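Local coordinates for protein thiamine pyrophosphokinase (Bacillus subtilis, PDB 3LM8) that catalyses the ATP-dependent pyrophosphorylation of thiamine to thiamine diphosphate, releasing AMP, in thiamine salvage, at residues L86-F100 against L116-I130. The protein carries 1 engineered substitution. Numbering follows the deposited sequence.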
loop_
_atom_site.group_PDB
_atom_site.type_symbol
_atom_site.label_atom_id
_atom_site.label_comp_id
_atom_site.label_asym_id
_atom_site.label_seq_id
_atom_site.Cartn_x
_atom_site.Cartn_y
_atom_site.Cartn_z
ATOM N N LEU A 86 -6.531 -9.215 1.906
ATOM C CA LEU A 86 -5.736 -8.709 3.015
ATOM C C LEU A 86 -5.853 -9.578 4.271
ATOM O O LEU A 86 -4.861 -9.790 4.969
ATOM C CB LEU A 86 -6.125 -7.269 3.331
ATOM C CG LEU A 86 -5.171 -6.548 4.288
ATOM C CD1 LEU A 86 -3.746 -6.574 3.726
ATOM C CD2 LEU A 86 -5.666 -5.115 4.501
ATOM N N ASP A 87 -7.051 -10.083 4.559
ATOM C CA ASP A 87 -7.243 -10.957 5.718
ATOM C C ASP A 87 -6.387 -12.212 5.564
ATOM O O ASP A 87 -5.770 -12.684 6.513
ATOM C CB ASP A 87 -8.708 -11.387 5.856
ATOM C CG ASP A 87 -9.608 -10.272 6.341
ATOM O OD1 ASP A 87 -9.143 -9.427 7.126
ATOM O OD2 ASP A 87 -10.792 -10.253 5.950
ATOM N N TRP A 88 -6.374 -12.757 4.354
ATOM C CA TRP A 88 -5.601 -13.955 4.045
ATOM C C TRP A 88 -4.121 -13.698 4.307
ATOM O O TRP A 88 -3.413 -14.553 4.848
ATOM C CB TRP A 88 -5.802 -14.326 2.577
ATOM C CG TRP A 88 -5.163 -15.615 2.177
ATOM C CD1 TRP A 88 -5.728 -16.854 2.204
ATOM C CD2 TRP A 88 -3.825 -15.794 1.700
ATOM N NE1 TRP A 88 -4.828 -17.796 1.772
ATOM C CE2 TRP A 88 -3.649 -17.173 1.458
ATOM C CE3 TRP A 88 -2.758 -14.923 1.456
ATOM C CZ2 TRP A 88 -2.446 -17.704 0.983
ATOM C CZ3 TRP A 88 -1.561 -15.454 0.984
ATOM C CH2 TRP A 88 -1.416 -16.833 0.754
ATOM N N ALA A 89 -3.661 -12.513 3.910
ATOM C CA ALA A 89 -2.265 -12.129 4.082
ATOM C C ALA A 89 -1.902 -11.781 5.536
ATOM O O ALA A 89 -0.840 -12.184 6.022
ATOM C CB ALA A 89 -1.939 -10.968 3.160
ATOM N N LEU A 90 -2.770 -11.039 6.227
ATOM C CA LEU A 90 -2.505 -10.690 7.623
ATOM C C LEU A 90 -2.431 -11.978 8.430
ATOM O O LEU A 90 -1.610 -12.120 9.334
ATOM C CB LEU A 90 -3.603 -9.776 8.189
ATOM C CG LEU A 90 -3.596 -8.328 7.675
ATOM C CD1 LEU A 90 -4.756 -7.557 8.257
ATOM C CD2 LEU A 90 -2.292 -7.661 8.044
ATOM N N GLU A 91 -3.278 -12.934 8.089
ATOM C CA GLU A 91 -3.266 -14.201 8.796
ATOM C C GLU A 91 -1.876 -14.839 8.660
ATOM O O GLU A 91 -1.253 -15.207 9.661
ATOM C CB GLU A 91 -4.356 -15.110 8.232
ATOM C CG GLU A 91 -4.581 -16.398 8.989
ATOM C CD GLU A 91 -3.655 -17.512 8.544
ATOM O OE1 GLU A 91 -3.517 -17.702 7.317
ATOM O OE2 GLU A 91 -3.082 -18.204 9.416
ATOM N N LYS A 92 -1.372 -14.945 7.433
ATOM C CA LYS A 92 -0.050 -15.536 7.211
ATOM C C LYS A 92 1.014 -14.880 8.085
ATOM O O LYS A 92 2.056 -15.468 8.351
ATOM C CB LYS A 92 0.369 -15.406 5.742
ATOM C CG LYS A 92 -0.539 -16.121 4.755
ATOM C CD LYS A 92 -0.501 -17.631 4.931
ATOM C CE LYS A 92 -1.586 -18.299 4.085
ATOM N NZ LYS A 92 -2.956 -17.777 4.397
ATOM N N GLN A 93 0.749 -13.659 8.531
ATOM C CA GLN A 93 1.695 -12.927 9.371
ATOM C C GLN A 93 3.074 -12.765 8.753
ATOM O O GLN A 93 4.041 -13.390 9.184
ATOM C CB GLN A 93 1.836 -13.594 10.747
ATOM C CG GLN A 93 0.729 -13.230 11.717
ATOM C CD GLN A 93 0.905 -13.875 13.072
ATOM O OE1 GLN A 93 0.879 -15.099 13.198
ATOM N NE2 GLN A 93 1.089 -13.052 14.098
ATOM N N PRO A 94 3.176 -11.938 7.705
ATOM C CA PRO A 94 4.455 -11.694 7.040
ATOM C C PRO A 94 4.948 -10.395 7.663
ATOM O O PRO A 94 4.155 -9.662 8.253
ATOM C CB PRO A 94 4.043 -11.517 5.588
ATOM C CG PRO A 94 2.794 -10.709 5.740
ATOM C CD PRO A 94 2.067 -11.379 6.912
ATOM N N ASP A 95 6.234 -10.095 7.544
ATOM C CA ASP A 95 6.754 -8.866 8.129
ATOM C C ASP A 95 6.246 -7.649 7.367
ATOM O O ASP A 95 6.123 -6.554 7.915
ATOM C CB ASP A 95 8.283 -8.866 8.097
ATOM C CG ASP A 95 8.878 -10.170 8.589
ATOM O OD1 ASP A 95 8.631 -10.543 9.759
ATOM O OD2 ASP A 95 9.598 -10.817 7.796
ATOM N N ILE A 96 5.939 -7.855 6.092
ATOM C CA ILE A 96 5.502 -6.761 5.246
ATOM C C ILE A 96 4.484 -7.153 4.191
ATOM O O ILE A 96 4.613 -8.182 3.540
ATOM C CB ILE A 96 6.709 -6.148 4.498
ATOM C CG1 ILE A 96 7.837 -5.851 5.486
ATOM C CG2 ILE A 96 6.293 -4.879 3.794
ATOM C CD1 ILE A 96 9.149 -5.456 4.842
ATOM N N ILE A 97 3.464 -6.322 4.033
ATOM C CA ILE A 97 2.482 -6.543 2.995
ATOM C C ILE A 97 2.634 -5.320 2.105
ATOM O O ILE A 97 2.736 -4.201 2.605
ATOM C CB ILE A 97 1.032 -6.591 3.534
ATOM C CG1 ILE A 97 0.826 -7.848 4.381
ATOM C CG2 ILE A 97 0.061 -6.619 2.370
ATOM C CD1 ILE A 97 -0.503 -7.900 5.075
ATOM N N GLN A 98 2.689 -5.537 0.796
ATOM C CA GLN A 98 2.801 -4.442 -0.156
ATOM C C GLN A 98 1.714 -4.616 -1.200
ATOM O O GLN A 98 1.595 -5.673 -1.818
ATOM C CB GLN A 98 4.194 -4.424 -0.792
ATOM C CG GLN A 98 5.255 -3.851 0.146
ATOM C CD GLN A 98 6.665 -3.924 -0.421
ATOM O OE1 GLN A 98 7.457 -2.976 -0.281
ATOM N NE2 GLN A 98 6.995 -5.057 -1.051
ATOM N N ILE A 99 0.911 -3.573 -1.383
ATOM C CA ILE A 99 -0.204 -3.625 -2.319
ATOM C C ILE A 99 -0.053 -2.675 -3.495
ATOM O O ILE A 99 0.307 -1.504 -3.327
ATOM C CB ILE A 99 -1.532 -3.300 -1.605
ATOM C CG1 ILE A 99 -1.643 -4.115 -0.306
ATOM C CG2 ILE A 99 -2.693 -3.606 -2.536
ATOM C CD1 ILE A 99 -2.812 -3.748 0.591
ATOM N N PHE A 100 -0.359 -3.187 -4.684
ATOM C CA PHE A 100 -0.266 -2.409 -5.917
ATOM C C PHE A 100 -1.627 -2.367 -6.614
ATOM O O PHE A 100 -2.544 -3.107 -6.234
ATOM C CB PHE A 100 0.777 -3.044 -6.841
ATOM C CG PHE A 100 2.092 -3.292 -6.175
ATOM C CD1 PHE A 100 3.154 -2.410 -6.351
ATOM C CD2 PHE A 100 2.266 -4.403 -5.344
ATOM C CE1 PHE A 100 4.381 -2.628 -5.711
ATOM C CE2 PHE A 100 3.483 -4.634 -4.699
ATOM C CZ PHE A 100 4.545 -3.741 -4.885
ATOM N N LEU A 116 -8.133 0.409 4.424
ATOM C CA LEU A 116 -7.525 -0.906 4.622
ATOM C C LEU A 116 -6.299 -0.817 5.527
ATOM O O LEU A 116 -6.046 -1.718 6.324
ATOM C CB LEU A 116 -7.108 -1.521 3.272
ATOM C CG LEU A 116 -8.177 -2.038 2.294
ATOM C CD1 LEU A 116 -8.975 -3.143 2.943
ATOM C CD2 LEU A 116 -9.107 -0.921 1.891
ATOM N N LEU A 117 -5.534 0.262 5.393
ATOM C CA LEU A 117 -4.334 0.450 6.199
ATOM C C LEU A 117 -4.640 0.499 7.701
ATOM O O LEU A 117 -3.785 0.178 8.544
ATOM C CB LEU A 117 -3.647 1.746 5.788
ATOM C CG LEU A 117 -3.109 1.786 4.366
ATOM C CD1 LEU A 117 -2.792 3.227 3.977
ATOM C CD2 LEU A 117 -1.884 0.900 4.282
ATOM N N TYR A 118 -5.860 0.922 8.017
ATOM C CA TYR A 118 -6.314 1.035 9.391
ATOM C C TYR A 118 -6.328 -0.341 10.031
ATOM O O TYR A 118 -5.952 -0.502 11.188
ATOM C CB TYR A 118 -7.719 1.645 9.442
ATOM C CG TYR A 118 -8.168 1.969 10.846
ATOM C CD1 TYR A 118 -7.523 2.954 11.587
ATOM C CD2 TYR A 118 -9.184 1.240 11.466
ATOM C CE1 TYR A 118 -7.867 3.198 12.908
ATOM C CE2 TYR A 118 -9.535 1.479 12.797
ATOM C CZ TYR A 118 -8.865 2.459 13.510
ATOM O OH TYR A 118 -9.156 2.683 14.834
ATOM N N LYS A 119 -6.758 -1.331 9.259
ATOM C CA LYS A 119 -6.836 -2.713 9.717
ATOM C C LYS A 119 -5.440 -3.256 10.010
ATOM O O LYS A 119 -5.280 -4.237 10.730
ATOM C CB LYS A 119 -7.512 -3.563 8.638
ATOM C CG LYS A 119 -7.937 -4.953 9.068
ATOM C CD LYS A 119 -8.747 -5.610 7.960
ATOM C CE LYS A 119 -9.524 -6.818 8.457
ATOM N NZ LYS A 119 -10.474 -7.311 7.419
ATOM N N GLY A 120 -4.429 -2.603 9.452
ATOM C CA GLY A 120 -3.062 -3.039 9.656
ATOM C C GLY A 120 -2.435 -2.586 10.956
ATOM O O GLY A 120 -1.588 -3.290 11.499
ATOM N N VAL A 121 -2.827 -1.415 11.454
ATOM C CA VAL A 121 -2.276 -0.915 12.710
ATOM C C VAL A 121 -2.863 -1.728 13.849
ATOM O O VAL A 121 -2.229 -1.913 14.887
ATOM C CB VAL A 121 -2.592 0.589 12.931
ATOM C CG1 VAL A 121 -1.841 1.430 11.911
ATOM C CG2 VAL A 121 -4.078 0.846 12.810
ATOM N N LYS A 122 -4.078 -2.227 13.638
ATOM C CA LYS A 122 -4.758 -3.036 14.640
ATOM C C LYS A 122 -3.978 -4.320 14.841
ATOM O O LYS A 122 -3.939 -4.876 15.937
ATOM C CB LYS A 122 -6.170 -3.390 14.176
ATOM C CG LYS A 122 -7.029 -2.194 13.808
ATOM C CD LYS A 122 -8.507 -2.580 13.697
ATOM C CE LYS A 122 -8.742 -3.693 12.678
ATOM N NZ LYS A 122 -10.177 -4.107 12.629
ATOM N N THR A 123 -3.353 -4.773 13.759
ATOM C CA THR A 123 -2.575 -6.006 13.747
ATOM C C THR A 123 -1.073 -5.741 13.791
ATOM O O THR A 123 -0.271 -6.662 13.649
ATOM C CB THR A 123 -2.854 -6.804 12.466
ATOM O OG1 THR A 123 -2.129 -6.216 11.376
ATOM C CG2 THR A 123 -4.346 -6.783 12.140
ATOM N N ASN A 124 -0.695 -4.486 13.982
ATOM C CA ASN A 124 0.711 -4.128 14.011
ATOM C C ASN A 124 1.533 -4.905 12.981
ATOM O O ASN A 124 2.430 -5.675 13.326
ATOM C CB ASN A 124 1.292 -4.330 15.414
ATOM C CG ASN A 124 1.090 -3.118 16.311
ATOM O OD1 ASN A 124 1.604 -3.067 17.431
ATOM N ND2 ASN A 124 0.341 -2.134 15.821
ATOM N N ILE A 125 1.202 -4.703 11.712
ATOM C CA ILE A 125 1.913 -5.333 10.608
ATOM C C ILE A 125 2.119 -4.262 9.540
ATOM O O ILE A 125 1.171 -3.600 9.127
ATOM C CB ILE A 125 1.107 -6.489 9.985
ATOM C CG1 ILE A 125 0.836 -7.573 11.024
ATOM C CG2 ILE A 125 1.883 -7.081 8.819
ATOM C CD1 ILE A 125 0.025 -8.732 10.488
ATOM N N LYS A 126 3.360 -4.086 9.100
ATOM C CA LYS A 126 3.656 -3.092 8.083
ATOM C C LYS A 126 2.900 -3.383 6.793
ATOM O O LYS A 126 3.037 -4.460 6.194
ATOM C CB LYS A 126 5.161 -3.041 7.822
ATOM C CG LYS A 126 5.941 -2.460 8.993
ATOM C CD LYS A 126 7.443 -2.609 8.832
ATOM C CE LYS A 126 8.172 -1.954 9.999
ATOM N NZ LYS A 126 7.646 -2.427 11.312
ATOM N N ILE A 127 2.086 -2.413 6.387
ATOM C CA ILE A 127 1.288 -2.502 5.169
ATOM C C ILE A 127 1.570 -1.247 4.357
ATOM O O ILE A 127 1.150 -0.151 4.716
ATOM C CB ILE A 127 -0.210 -2.561 5.503
ATOM C CG1 ILE A 127 -0.474 -3.713 6.483
ATOM C CG2 ILE A 127 -1.027 -2.723 4.224
ATOM C CD1 ILE A 127 -1.930 -3.857 6.888
ATOM N N ARG A 128 2.295 -1.405 3.265
ATOM C CA ARG A 128 2.651 -0.265 2.426
ATOM C C ARG A 128 1.867 -0.306 1.127
ATOM O O ARG A 128 1.767 -1.363 0.512
ATOM C CB ARG A 128 4.161 -0.309 2.139
ATOM C CG ARG A 128 4.619 0.618 1.044
ATOM C CD ARG A 128 6.113 0.477 0.766
ATOM N NE ARG A 128 6.939 0.928 1.882
ATOM C CZ ARG A 128 7.642 0.121 2.668
ATOM N NH1 ARG A 128 7.631 -1.191 2.471
ATOM N NH2 ARG A 128 8.361 0.629 3.657
ATOM N N LEU A 129 1.290 0.821 0.718
ATOM C CA LEU A 129 0.545 0.855 -0.547
ATOM C C LEU A 129 1.493 1.454 -1.563
ATOM O O LEU A 129 2.193 2.410 -1.255
ATOM C CB LEU A 129 -0.705 1.735 -0.459
ATOM C CG LEU A 129 -1.669 1.638 0.731
ATOM C CD1 LEU A 129 -2.856 2.555 0.432
ATOM C CD2 LEU A 129 -2.135 0.199 0.966
ATOM N N ILE A 130 1.517 0.907 -2.773
ATOM C CA ILE A 130 2.433 1.418 -3.790
ATOM C C ILE A 130 1.877 1.579 -5.202
ATOM O O ILE A 130 1.168 0.707 -5.714
ATOM C CB ILE A 130 3.655 0.507 -3.946
ATOM C CG1 ILE A 130 4.305 0.242 -2.589
ATOM C CG2 ILE A 130 4.635 1.142 -4.926
ATOM C CD1 ILE A 130 5.461 -0.730 -2.671
#
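Strands 96-100 and 126-130 pair in parallel, with I97 N hydrogen-bonded to K126 O, and R128 N to I97 O; they are the two strands of a beta-alpha-beta unit in the catalytic domain, and helix 107-122 is the crossover. That helix packs beside helix 81-92 on the sheet face carrying I97, I99, I127 and L129. From helix 81-92, L90 reaches toward the loop after the crossover helix and strand 126-130: its CD2 meets I125 CD1 at 3.5 Å and I127 CD1 at 4.0 Å, while CD1 lies near T123 CG2. I99 runs alongside I127, the CD1 of I99 lying 4.0 Å from L129 CD2. Between the two helices, the side chains of D87 and K119 cross at about a right angle. K119 turns CG away from its backbone N (chi1 -167°) and runs extended, bringing NZ to the syn lone pair of D87 OD1 in a salt bridge. Replacing D87 by an alanine is likely to leave the ammonium little more than a long, weak ion pair with D83. On the other sheet face, Q98 and R128 point the same way, amide and guanidinium planes 72° apart; Q98 NE2 binds N5 OD1 on strand 3-7, and R128 NH1 donates a bent hydrogen bond to Q98 OE1 (3.3 Å), tilted 31° from the carbonyl plane.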